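Local coordinates for protein tyrosine recombinase XerH (Helicobacter pylori, PDB 5JJV) that cuts and rejoins DNA at specific sites as a tyrosine recombinase and takes part in chromosome segregation, perhaps also in chromosome decatenation, at residues L172-N177 with R304-A309; V209-R214 with R245-K250; L312-A317 with S342-H347. All coordinates share one frame; numbering follows the deposited sequence.

Interaction 1: residues L172-N177 with R304-A309; sequences LPTHLN and REKNGA. With nucleotides of chain D; nucleotides of chain C.
Arg304 lays its whole length against Pro173, His175 and Leu176, joining the loop ahead of helix 178-190 to the loop ahead of helix 309-324 in the catalytic domain. Its first carbon, CB, comes within 3.2 Å of Pro173 O, and CG and CD keep to the same carbonyl. A bend at chi3 (59°) goes with the guanidinium lying by His175 O and Leu176. There CZ sits 3.5 Å from Leu176 CD2, the methyl lying over the middle of one guanidinium face. At the tip NH2 donates to His175 O over 2.6 Å, the oxygen lying near the guanidinium plane, although the N-H points only loosely at it. NH1 forms a salt bridge with Glu180 and NE bonds to Leu302 O, so bonds on all three nitrogens fix how the flat group is turned.

Beside it, Glu305 is held from two ends: its backbone N donates to Pro173 O (3.2 Å), while its OE1 accepts from Leu172 N at the same distance, met from above the carboxylate plane. Thr174 CG2 lies alongside Glu305 CB.

Further along, loop 304-309 meets DNA. Asn307 N gives an almost straight bond to OP2 of DA11 of chain D (2.9 Å). Lys306 NZ donates over 3.0 Å to OP1 of DA11 of chain C. Asn307 OD1 in turn accepts from Arg304 N over 2.7 Å, in the carbonyl plane. The chemistry thus implies two tasks for one segment: backbone groups and the ends of Arg304 and Glu305 join the loops, while Asn307 N and Lys306 NZ bind phosphates of two DNA strands.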
loop_
_atom_site.group_PDB
_atom_site.type_symbol
_atom_site.label_atom_id
_atom_site.label_comp_id
_atom_site.label_asym_id
_atom_site.label_seq_id
_atom_site.Cartn_x
_atom_site.Cartn_y
_atom_site.Cartn_z
ATOM N N LEU B 172 -14.070 -18.766 26.252
ATOM C CA LEU B 172 -15.389 -19.022 25.686
ATOM C C LEU B 172 -15.500 -18.417 24.287
ATOM O O LEU B 172 -14.751 -17.500 23.950
ATOM C CB LEU B 172 -16.478 -18.459 26.607
ATOM C CG LEU B 172 -17.205 -19.480 27.485
ATOM C CD1 LEU B 172 -16.219 -20.252 28.350
ATOM C CD2 LEU B 172 -18.263 -18.798 28.342
ATOM N N PRO B 173 -16.423 -18.944 23.462
ATOM C CA PRO B 173 -16.642 -18.420 22.107
ATOM C C PRO B 173 -16.918 -16.919 22.077
ATOM O O PRO B 173 -17.519 -16.383 23.008
ATOM C CB PRO B 173 -17.868 -19.200 21.627
ATOM C CG PRO B 173 -17.798 -20.482 22.371
ATOM C CD PRO B 173 -17.236 -20.146 23.721
ATOM N N THR B 174 -16.476 -16.254 21.015
ATOM C CA THR B 174 -16.699 -14.821 20.862
ATOM C C THR B 174 -17.603 -14.540 19.667
ATOM O O THR B 174 -17.542 -13.465 19.067
ATOM C CB THR B 174 -15.375 -14.057 20.690
ATOM O OG1 THR B 174 -14.652 -14.597 19.577
ATOM C CG2 THR B 174 -14.526 -14.173 21.948
ATOM N N HIS B 175 -18.440 -15.516 19.327
ATOM C CA HIS B 175 -19.386 -15.375 18.228
ATOM C C HIS B 175 -20.471 -16.439 18.318
ATOM O O HIS B 175 -20.307 -17.449 19.003
ATOM C CB HIS B 175 -18.670 -15.474 16.877
ATOM C CG HIS B 175 -18.401 -16.880 16.438
ATOM N ND1 HIS B 175 -17.353 -17.626 16.930
ATOM C CD2 HIS B 175 -19.044 -17.674 15.550
ATOM C CE1 HIS B 175 -17.363 -18.821 16.365
ATOM N NE2 HIS B 175 -18.379 -18.876 15.524
ATOM N N LEU B 176 -21.582 -16.205 17.628
ATOM C CA LEU B 176 -22.642 -17.198 17.522
ATOM C C LEU B 176 -22.506 -17.938 16.199
ATOM O O LEU B 176 -22.321 -17.313 15.156
ATOM C CB LEU B 176 -24.020 -16.541 17.621
ATOM C CG LEU B 176 -24.286 -15.633 18.823
ATOM C CD1 LEU B 176 -25.667 -15.006 18.722
ATOM C CD2 LEU B 176 -24.142 -16.404 20.123
ATOM N N ASN B 177 -22.589 -19.264 16.233
ATOM C CA ASN B 177 -22.534 -20.034 14.996
ATOM C C ASN B 177 -23.853 -19.930 14.235
ATOM O O ASN B 177 -24.725 -19.140 14.601
ATOM C CB ASN B 177 -22.180 -21.502 15.273
ATOM C CG ASN B 177 -23.157 -22.183 16.218
ATOM O OD1 ASN B 177 -24.345 -21.859 16.254
ATOM N ND2 ASN B 177 -22.657 -23.143 16.986
ATOM N N ARG B 304 -21.605 -15.693 26.538
ATOM C CA ARG B 304 -20.253 -16.182 26.312
ATOM C C ARG B 304 -19.211 -15.121 26.660
ATOM O O ARG B 304 -19.417 -14.318 27.571
ATOM C CB ARG B 304 -20.097 -16.639 24.861
ATOM C CG ARG B 304 -20.728 -15.708 23.841
ATOM C CD ARG B 304 -21.076 -16.465 22.572
ATOM N NE ARG B 304 -22.002 -17.562 22.846
ATOM C CZ ARG B 304 -22.234 -18.573 22.017
ATOM N NH1 ARG B 304 -23.092 -19.524 22.355
ATOM N NH2 ARG B 304 -21.605 -18.638 20.852
ATOM N N GLU B 305 -18.096 -15.124 25.936
ATOM C CA GLU B 305 -16.994 -14.210 26.219
ATOM C C GLU B 305 -17.402 -12.756 25.993
ATOM O O GLU B 305 -17.151 -11.891 26.833
ATOM C CB GLU B 305 -15.778 -14.557 25.357
ATOM C CG GLU B 305 -14.468 -13.975 25.867
ATOM C CD GLU B 305 -13.993 -14.640 27.145
ATOM O OE1 GLU B 305 -14.383 -15.801 27.396
ATOM O OE2 GLU B 305 -13.230 -14.003 27.900
ATOM N N LYS B 306 -18.027 -12.495 24.850
ATOM C CA LYS B 306 -18.568 -11.175 24.548
ATOM C C LYS B 306 -20.078 -11.279 24.363
ATOM O O LYS B 306 -20.568 -12.240 23.769
ATOM C CB LYS B 306 -17.913 -10.592 23.294
ATOM C CG LYS B 306 -16.391 -10.650 23.291
ATOM C CD LYS B 306 -15.783 -9.668 24.280
ATOM C CE LYS B 306 -14.264 -9.695 24.208
ATOM N NZ LYS B 306 -13.642 -8.612 25.018
ATOM N N ASN B 307 -20.820 -10.300 24.871
ATOM C CA ASN B 307 -22.276 -10.369 24.830
ATOM C C ASN B 307 -22.937 -9.078 24.360
ATOM O O ASN B 307 -24.043 -8.749 24.788
ATOM C CB ASN B 307 -22.817 -10.747 26.209
ATOM C CG ASN B 307 -22.143 -11.977 26.777
ATOM O OD1 ASN B 307 -22.426 -13.100 26.362
ATOM N ND2 ASN B 307 -21.238 -11.770 27.728
ATOM N N GLY B 308 -22.262 -8.353 23.476
ATOM C CA GLY B 308 -22.798 -7.113 22.949
ATOM C C GLY B 308 -23.118 -7.190 21.471
ATOM O O GLY B 308 -23.103 -8.269 20.879
ATOM N N ALA B 309 -23.404 -6.038 20.873
ATOM C CA ALA B 309 -23.756 -5.975 19.460
ATOM C C ALA B 309 -22.550 -6.275 18.582
ATOM O O ALA B 309 -22.695 -6.725 17.445
ATOM C CB ALA B 309 -24.336 -4.612 19.117
ATOM P P DA D 11 -18.488 -7.704 27.010
ATOM O OP1 DA D 11 -17.604 -8.840 27.352
ATOM O OP2 DA D 11 -19.735 -7.938 26.248
ATOM O "O5'" DA D 11 -18.874 -6.937 28.356
ATOM C "C5'" DA D 11 -17.853 -6.541 29.258
ATOM C "C4'" DA D 11 -18.425 -5.688 30.374
ATOM O "O4'" DA D 11 -18.471 -4.300 29.953
ATOM C "C3'" DA D 11 -19.851 -6.051 30.801
ATOM O "O3'" DA D 11 -19.916 -6.170 32.211
ATOM C "C2'" DA D 11 -20.688 -4.872 30.304
ATOM C "C1'" DA D 11 -19.680 -3.742 30.394
ATOM N N9 DA D 11 -20.005 -2.594 29.553
ATOM C C8 DA D 11 -20.802 -2.582 28.442
ATOM N N7 DA D 11 -20.918 -1.399 27.889
ATOM C C5 DA D 11 -20.146 -0.577 28.694
ATOM C C6 DA D 11 -19.856 0.802 28.646
ATOM N N6 DA D 11 -20.335 1.622 27.706
ATOM N N1 DA D 11 -19.048 1.305 29.603
ATOM C C2 DA D 11 -18.568 0.479 30.542
ATOM N N3 DA D 11 -18.771 -0.828 30.691
ATOM C C4 DA D 11 -19.577 -1.299 29.725
ATOM P P DC D 10 -20.178 -3.616 22.197
ATOM O OP1 DC D 10 -20.717 -4.927 21.774
ATOM O OP2 DC D 10 -21.120 -2.551 22.608
ATOM O "O5'" DC D 10 -19.134 -3.865 23.376
ATOM C "C5'" DC D 10 -17.951 -4.616 23.113
ATOM C "C4'" DC D 10 -17.290 -5.070 24.403
ATOM O "O4'" DC D 10 -16.580 -3.960 25.006
ATOM C "C3'" DC D 10 -18.237 -5.593 25.473
ATOM O "O3'" DC D 10 -17.606 -6.635 26.200
ATOM C "C2'" DC D 10 -18.481 -4.364 26.345
ATOM C "C1'" DC D 10 -17.140 -3.644 26.265
ATOM N N1 DC D 10 -17.254 -2.165 26.349
ATOM C C2 DC D 10 -16.577 -1.471 27.358
ATOM O O2 DC D 10 -15.897 -2.104 28.177
ATOM N N3 DC D 10 -16.687 -0.120 27.412
ATOM C C4 DC D 10 -17.428 0.525 26.510
ATOM N N4 DC D 10 -17.508 1.856 26.604
ATOM C C5 DC D 10 -18.123 -0.164 25.474
ATOM C C6 DC D 10 -18.006 -1.494 25.430
ATOM P P DA C 11 -9.845 -8.304 25.016
ATOM O OP1 DA C 11 -10.788 -9.096 24.196
ATOM O OP2 DA C 11 -9.009 -8.981 26.030
ATOM O "O5'" DA C 11 -8.895 -7.476 24.026
ATOM C "C5'" DA C 11 -9.093 -7.538 22.615
ATOM C "C4'" DA C 11 -10.263 -6.669 22.185
ATOM O "O4'" DA C 11 -10.086 -5.320 22.693
ATOM C "C3'" DA C 11 -10.437 -6.539 20.671
ATOM O "O3'" DA C 11 -11.799 -6.712 20.316
ATOM C "C2'" DA C 11 -9.950 -5.124 20.366
ATOM C "C1'" DA C 11 -10.285 -4.390 21.653
ATOM N N9 DA C 11 -9.429 -3.229 21.893
ATOM C C8 DA C 11 -8.354 -3.151 22.733
ATOM N N7 DA C 11 -7.767 -1.977 22.736
ATOM C C5 DA C 11 -8.506 -1.234 21.830
ATOM C C6 DA C 11 -8.397 0.096 21.379
ATOM N N6 DA C 11 -7.455 0.944 21.805
ATOM N N1 DA C 11 -9.297 0.524 20.470
ATOM C C2 DA C 11 -10.240 -0.327 20.045
ATOM N N3 DA C 11 -10.440 -1.595 20.393
ATOM C C4 DA C 11 -9.531 -1.992 21.298
#

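Interaction 2: residues V209-R214 with R245-K250; sequences VFTGMR and RAVMLK. With nucleotides of chain C.
Strand 244-250, outermost in this chain's three-stranded antiparallel sheet, packs Leu249 and Val247 of the catalytic domain against the end of helix 198-211 and the turn leading to Arg214, a predicted active-site residue. Leu249 CD1 rests 3.6 Å from Phe210 CB, while Leu249 CB lies near Thr211 CG2. Further along, Val247 CG2 is approached by the methyl CE of Met213. Gly212, with positive phi (78°), is the first residue past the helix and lies within an ST turn in which Met213 N donates to Thr211 OG1; the same oxygen bonds to Ile207 O.

Polar links between the segments run through water. One molecule donates to both Phe210 O and Met248 O; another donates to Thr211 O and accepts from Arg245 NH1 at 2.7 Å. Two extended arginines meet at the DNA end, their guanidinium planes 78° apart, with Arg214 NH1 3.6 Å from Arg245 NH2. Glu217 forms salt bridges with both, which probably helps to position Arg214 at the DNA. The phosphate of DC13 of chain C, the one joined to Tyr345, is reached by an almost straight bond, 171° at the hydrogen, from Arg214 NE to OP1 (3.1 Å), and by a weak one from NH2 to OP2.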
loop_
_atom_site.group_PDB
_atom_site.type_symbol
_atom_site.label_atom_id
_atom_site.label_comp_id
_atom_site.label_asym_id
_atom_site.label_seq_id
_atom_site.Cartn_x
_atom_site.Cartn_y
_atom_site.Cartn_z
ATOM N N VAL B 209 -27.853 -7.476 13.162
ATOM C CA VAL B 209 -27.578 -8.885 12.914
ATOM C C VAL B 209 -27.364 -9.177 11.430
ATOM O O VAL B 209 -26.371 -9.795 11.049
ATOM C CB VAL B 209 -28.720 -9.782 13.438
ATOM C CG1 VAL B 209 -28.531 -11.222 12.974
ATOM C CG2 VAL B 209 -28.805 -9.708 14.954
ATOM N N PHE B 210 -28.293 -8.719 10.596
ATOM C CA PHE B 210 -28.287 -9.078 9.181
ATOM C C PHE B 210 -27.243 -8.336 8.347
ATOM O O PHE B 210 -27.004 -8.703 7.197
ATOM C CB PHE B 210 -29.672 -8.841 8.571
ATOM C CG PHE B 210 -30.726 -9.797 9.057
ATOM C CD1 PHE B 210 -30.597 -11.158 8.842
ATOM C CD2 PHE B 210 -31.854 -9.332 9.709
ATOM C CE1 PHE B 210 -31.566 -12.039 9.281
ATOM C CE2 PHE B 210 -32.828 -10.207 10.153
ATOM C CZ PHE B 210 -32.684 -11.563 9.937
ATOM N N THR B 211 -26.621 -7.301 8.905
ATOM C CA THR B 211 -25.670 -6.508 8.125
ATOM C C THR B 211 -24.256 -6.498 8.709
ATOM O O THR B 211 -23.294 -6.198 8.001
ATOM C CB THR B 211 -26.140 -5.046 7.982
ATOM O OG1 THR B 211 -26.099 -4.398 9.259
ATOM C CG2 THR B 211 -27.557 -4.985 7.420
ATOM N N GLY B 212 -24.132 -6.822 9.995
ATOM C CA GLY B 212 -22.845 -6.802 10.672
ATOM C C GLY B 212 -22.425 -5.390 11.038
ATOM O O GLY B 212 -21.256 -5.113 11.313
ATOM N N MET B 213 -23.406 -4.496 11.031
ATOM C CA MET B 213 -23.212 -3.084 11.320
ATOM C C MET B 213 -22.668 -2.859 12.731
ATOM O O MET B 213 -23.088 -3.530 13.675
ATOM C CB MET B 213 -24.544 -2.354 11.142
ATOM C CG MET B 213 -24.441 -0.881 10.850
ATOM S SD MET B 213 -26.062 -0.176 10.502
ATOM C CE MET B 213 -26.552 -1.123 9.063
ATOM N N ARG B 214 -21.734 -1.920 12.873
ATOM C CA ARG B 214 -21.237 -1.537 14.193
ATOM C C ARG B 214 -22.344 -0.871 15.006
ATOM O O ARG B 214 -23.365 -0.457 14.455
ATOM C CB ARG B 214 -20.038 -0.592 14.081
ATOM C CG ARG B 214 -18.758 -1.225 13.552
ATOM C CD ARG B 214 -17.593 -0.256 13.701
ATOM N NE ARG B 214 -16.343 -0.767 13.145
ATOM C CZ ARG B 214 -15.958 -0.586 11.886
ATOM N NH1 ARG B 214 -16.734 0.085 11.046
ATOM N NH2 ARG B 214 -14.800 -1.079 11.464
ATOM N N ARG B 245 -19.234 3.127 3.387
ATOM C CA ARG B 245 -19.458 1.873 2.686
ATOM C C ARG B 245 -20.952 1.630 2.524
ATOM O O ARG B 245 -21.761 2.150 3.291
ATOM C CB ARG B 245 -18.808 0.705 3.431
ATOM C CG ARG B 245 -19.512 0.316 4.720
ATOM C CD ARG B 245 -18.839 -0.879 5.378
ATOM N NE ARG B 245 -19.620 -1.398 6.498
ATOM C CZ ARG B 245 -19.510 -0.965 7.749
ATOM N NH1 ARG B 245 -20.259 -1.495 8.705
ATOM N NH2 ARG B 245 -18.648 -0.000 8.044
ATOM N N ALA B 246 -21.313 0.849 1.513
ATOM C CA ALA B 246 -22.707 0.492 1.292
ATOM C C ALA B 246 -22.931 -0.967 1.659
ATOM O O ALA B 246 -22.129 -1.832 1.308
ATOM C CB ALA B 246 -23.106 0.750 -0.153
ATOM N N VAL B 247 -24.014 -1.236 2.379
ATOM C CA VAL B 247 -24.383 -2.605 2.715
ATOM C C VAL B 247 -25.807 -2.886 2.252
ATOM O O VAL B 247 -26.628 -1.972 2.151
ATOM C CB VAL B 247 -24.263 -2.881 4.229
ATOM C CG1 VAL B 247 -22.839 -2.621 4.710
ATOM C CG2 VAL B 247 -25.260 -2.038 5.007
ATOM N N MET B 248 -26.097 -4.148 1.961
ATOM C CA MET B 248 -27.417 -4.517 1.467
ATOM C C MET B 248 -28.179 -5.374 2.469
ATOM O O MET B 248 -27.617 -6.266 3.103
ATOM C CB MET B 248 -27.306 -5.249 0.129
ATOM C CG MET B 248 -28.641 -5.728 -0.423
ATOM S SD MET B 248 -28.527 -6.290 -2.128
ATOM C CE MET B 248 -28.115 -4.753 -2.950
ATOM N N LEU B 249 -29.467 -5.085 2.605
ATOM C CA LEU B 249 -30.345 -5.836 3.486
ATOM C C LEU B 249 -31.638 -6.181 2.754
ATOM O O LEU B 249 -32.365 -5.290 2.314
ATOM C CB LEU B 249 -30.633 -5.034 4.757
ATOM C CG LEU B 249 -31.725 -5.534 5.702
ATOM C CD1 LEU B 249 -31.479 -6.977 6.108
ATOM C CD2 LEU B 249 -31.797 -4.638 6.926
ATOM N N LYS B 250 -31.912 -7.473 2.610
ATOM C CA LYS B 250 -33.131 -7.920 1.946
ATOM C C LYS B 250 -34.360 -7.438 2.707
ATOM O O LYS B 250 -34.432 -7.551 3.930
ATOM C CB LYS B 250 -33.151 -9.444 1.810
ATOM C CG LYS B 250 -32.139 -9.985 0.815
ATOM C CD LYS B 250 -32.273 -9.288 -0.529
ATOM C CE LYS B 250 -31.435 -9.969 -1.598
ATOM N NZ LYS B 250 -31.951 -11.325 -1.926
ATOM P P DC C 13 -14.080 -3.767 14.102
ATOM O OP1 DC C 13 -14.631 -2.654 14.925
ATOM O OP2 DC C 13 -14.248 -3.750 12.621
HETATM O O HOH W 1 -27.670 -8.621 4.758
HETATM O O HOH W 2 -21.155 -4.002 8.358
#

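Interaction 3: residues L312-A317 with S342-H347; sequences LRHSFA and SRIYTH. With nucleotides of chain C.
Tyr345 and His314 cross at about a right angle, each carrying its CG beside the backbone N and anti to the carbonyl carbon (chi1 -68° and -78°). Tyr345 CD1 thereby comes over the centre of one imidazole face, 3.4 Å from His314 CD2, with the two planes oblique. The histidine is fixed from both nitrogens. His314 ND1 shares a hydrogen bond of 3.0 Å with His347 NE2. His314 NE2 donates over 2.8 Å to OP1 of DA12 of chain C. Nearer the backbone, Ala317 CB packs against Tyr345 CB.

Arg313 differs: with CG anti to the backbone N (chi1 176°) and the chain extended to NE, it runs past the ring until NE is 3.5 Å from Tyr345 CZ. The guanidinium stands nearly upright on the ring plane, an off-centre cation-pi contact, and its NH1 donates to OP2 of DC13 of chain C over 3.0 Å and also to Leu334 O. NH2 bonds to Gly212 O, tying it to the neighbouring loop.

Tyr345 OH is bonded covalently to the phosphorus of DC13 (1.6 Å), which also lies 1.6 Å from DA12 O3'. The tyrosine is thus joined to the 3' end of DA12, the 3'-phosphotyrosine linkage by which phage-integrase-family recombinases cut DNA.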
loop_
_atom_site.group_PDB
_atom_site.type_symbol
_atom_site.label_atom_id
_atom_site.label_comp_id
_atom_site.label_asym_id
_atom_site.label_seq_id
_atom_site.Cartn_x
_atom_site.Cartn_y
_atom_site.Cartn_z
ATOM N N LEU B 312 -22.252 -9.805 17.647
ATOM C CA LEU B 312 -23.109 -10.118 16.510
ATOM C C LEU B 312 -22.406 -9.776 15.199
ATOM O O LEU B 312 -22.639 -10.416 14.173
ATOM C CB LEU B 312 -24.436 -9.363 16.615
ATOM C CG LEU B 312 -25.229 -9.593 17.902
ATOM C CD1 LEU B 312 -26.510 -8.772 17.908
ATOM C CD2 LEU B 312 -25.535 -11.070 18.077
ATOM N N ARG B 313 -21.548 -8.761 15.244
ATOM C CA ARG B 313 -20.748 -8.372 14.087
ATOM C C ARG B 313 -19.747 -9.474 13.753
ATOM O O ARG B 313 -19.487 -9.757 12.583
ATOM C CB ARG B 313 -20.033 -7.044 14.352
ATOM C CG ARG B 313 -19.086 -6.586 13.252
ATOM C CD ARG B 313 -18.551 -5.194 13.560
ATOM N NE ARG B 313 -17.470 -4.786 12.666
ATOM C CZ ARG B 313 -17.645 -4.112 11.534
ATOM N NH1 ARG B 313 -16.599 -3.781 10.788
ATOM N NH2 ARG B 313 -18.866 -3.769 11.144
ATOM N N HIS B 314 -19.192 -10.097 14.790
ATOM C CA HIS B 314 -18.331 -11.261 14.615
ATOM C C HIS B 314 -19.109 -12.402 13.975
ATOM O O HIS B 314 -18.625 -13.065 13.058
ATOM C CB HIS B 314 -17.749 -11.717 15.954
ATOM C CG HIS B 314 -16.600 -10.887 16.432
ATOM N ND1 HIS B 314 -15.293 -11.317 16.358
ATOM C CD2 HIS B 314 -16.562 -9.657 16.996
ATOM C CE1 HIS B 314 -14.497 -10.386 16.855
ATOM N NE2 HIS B 314 -15.242 -9.369 17.249
ATOM N N SER B 315 -20.323 -12.618 14.473
ATOM C CA SER B 315 -21.180 -13.693 13.990
ATOM C C SER B 315 -21.516 -13.523 12.513
ATOM O O SER B 315 -21.589 -14.501 11.771
ATOM C CB SER B 315 -22.467 -13.759 14.815
ATOM O OG SER B 315 -22.180 -13.898 16.196
ATOM N N PHE B 316 -21.719 -12.277 12.093
ATOM C CA PHE B 316 -22.043 -11.990 10.701
ATOM C C PHE B 316 -20.891 -12.369 9.779
ATOM O O PHE B 316 -21.085 -13.073 8.789
ATOM C CB PHE B 316 -22.391 -10.510 10.516
ATOM C CG PHE B 316 -22.611 -10.113 9.081
ATOM C CD1 PHE B 316 -21.584 -9.553 8.333
ATOM C CD2 PHE B 316 -23.844 -10.300 8.478
ATOM C CE1 PHE B 316 -21.785 -9.190 7.012
ATOM C CE2 PHE B 316 -24.049 -9.938 7.157
ATOM C CZ PHE B 316 -23.020 -9.383 6.424
ATOM N N ALA B 317 -19.694 -11.894 10.109
ATOM C CA ALA B 317 -18.516 -12.138 9.288
ATOM C C ALA B 317 -18.198 -13.624 9.204
ATOM O O ALA B 317 -17.831 -14.129 8.145
ATOM C CB ALA B 317 -17.325 -11.374 9.834
ATOM N N SER B 342 -10.025 -8.409 8.895
ATOM C CA SER B 342 -11.290 -9.117 8.727
ATOM C C SER B 342 -11.225 -10.509 9.344
ATOM O O SER B 342 -12.239 -11.054 9.781
ATOM C CB SER B 342 -11.660 -9.218 7.246
ATOM O OG SER B 342 -11.950 -7.942 6.705
ATOM N N ARG B 343 -10.022 -11.075 9.374
ATOM C CA ARG B 343 -9.793 -12.395 9.950
ATOM C C ARG B 343 -10.135 -12.411 11.437
ATOM O O ARG B 343 -10.520 -13.447 11.984
ATOM C CB ARG B 343 -8.337 -12.819 9.737
ATOM C CG ARG B 343 -7.987 -14.201 10.270
ATOM C CD ARG B 343 -8.722 -15.300 9.517
ATOM N NE ARG B 343 -8.260 -16.629 9.912
ATOM C CZ ARG B 343 -8.841 -17.380 10.842
ATOM N NH1 ARG B 343 -9.916 -16.939 11.481
ATOM N NH2 ARG B 343 -8.347 -18.574 11.135
ATOM N N ILE B 344 -9.993 -11.256 12.082
ATOM C CA ILE B 344 -10.331 -11.099 13.493
ATOM C C ILE B 344 -11.790 -11.464 13.750
ATOM O O ILE B 344 -12.121 -12.072 14.769
ATOM C CB ILE B 344 -10.078 -9.650 13.975
ATOM C CG1 ILE B 344 -8.638 -9.232 13.672
ATOM C CG2 ILE B 344 -10.381 -9.511 15.462
ATOM C CD1 ILE B 344 -8.318 -7.813 14.090
ATOM N N TYR B 345 -12.655 -11.101 12.807
ATOM C CA TYR B 345 -14.088 -11.347 12.939
ATOM C C TYR B 345 -14.482 -12.708 12.372
ATOM O O TYR B 345 -15.565 -13.219 12.657
ATOM C CB TYR B 345 -14.894 -10.256 12.232
ATOM C CG TYR B 345 -14.804 -8.899 12.877
ATOM C CD1 TYR B 345 -15.713 -8.512 13.856
ATOM C CD2 TYR B 345 -13.814 -8.002 12.508
ATOM C CE1 TYR B 345 -15.633 -7.266 14.449
ATOM C CE2 TYR B 345 -13.725 -6.761 13.094
ATOM C CZ TYR B 345 -14.637 -6.397 14.061
ATOM O OH TYR B 345 -14.544 -5.157 14.639
ATOM N N THR B 346 -13.603 -13.293 11.567
ATOM C CA THR B 346 -13.910 -14.548 10.895
ATOM C C THR B 346 -13.348 -15.736 11.663
ATOM O O THR B 346 -12.147 -16.003 11.621
ATOM C CB THR B 346 -13.361 -14.558 9.467
ATOM O OG1 THR B 346 -13.667 -13.312 8.828
ATOM C CG2 THR B 346 -13.985 -15.687 8.686
ATOM N N HIS B 347 -14.226 -16.454 12.353
ATOM C CA HIS B 347 -13.804 -17.549 13.216
ATOM C C HIS B 347 -13.925 -18.902 12.527
ATOM O O HIS B 347 -14.896 -19.172 11.818
ATOM C CB HIS B 347 -14.614 -17.536 14.511
ATOM C CG HIS B 347 -14.464 -16.270 15.295
ATOM N ND1 HIS B 347 -13.505 -16.109 16.271
ATOM C CD2 HIS B 347 -15.138 -15.098 15.235
ATOM C CE1 HIS B 347 -13.600 -14.896 16.784
ATOM N NE2 HIS B 347 -14.584 -14.262 16.173
ATOM P P DC C 13 -14.080 -3.767 14.102
ATOM O OP1 DC C 13 -14.631 -2.654 14.925
ATOM O OP2 DC C 13 -14.248 -3.750 12.621
ATOM P P DA C 12 -12.178 -7.415 18.922
ATOM O OP1 DA C 12 -13.606 -7.807 18.981
ATOM O OP2 DA C 12 -11.151 -8.444 18.643
ATOM O "O5'" DA C 12 -12.007 -6.244 17.844
ATOM C "C5'" DA C 12 -12.945 -5.174 17.806
ATOM C "C4'" DA C 12 -12.524 -4.104 16.807
ATOM O "O4'" DA C 12 -11.464 -3.294 17.373
ATOM C "C3'" DA C 12 -11.987 -4.625 15.467
ATOM O "O3'" DA C 12 -12.499 -3.838 14.395
ATOM C "C2'" DA C 12 -10.479 -4.430 15.615
ATOM C "C1'" DA C 12 -10.452 -3.140 16.414
ATOM N N9 DA C 12 -9.191 -2.871 17.107
ATOM C C8 DA C 12 -8.336 -3.782 17.664
ATOM N N7 DA C 12 -7.280 -3.240 18.226
ATOM C C5 DA C 12 -7.455 -1.878 18.023
ATOM C C6 DA C 12 -6.681 -0.748 18.379
ATOM N N6 DA C 12 -5.523 -0.825 19.046
ATOM N N1 DA C 12 -7.147 0.466 18.020
ATOM C C2 DA C 12 -8.305 0.542 17.353
ATOM N N3 DA C 12 -9.115 -0.440 16.967
ATOM C C4 DA C 12 -8.628 -1.635 17.335
#

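Interaction 1 lies at the surface, whereas interactions 2 and 3 are buried, all within one catalytic domain. Interaction 1 joins two surface loops through carbonyls and charged groups and also binds DNA phosphates. Interaction 2 is mainly apolar, a helix end on a strand, with waters bridging backbone to backbone and backbone to arginine; interaction 3 is built of aromatic rings and a covalent bond to DNA. Interactions 2 and 3 converge on the phosphate of DC13 of chain C, where Arg214 and Arg313 gather. Interactions 1 and 3 meet where Ser315 OG bonds to Leu176 N and the rings of His175 and His347 stack. Interactions 1 and 2 do not touch; helix 309-324 relates them.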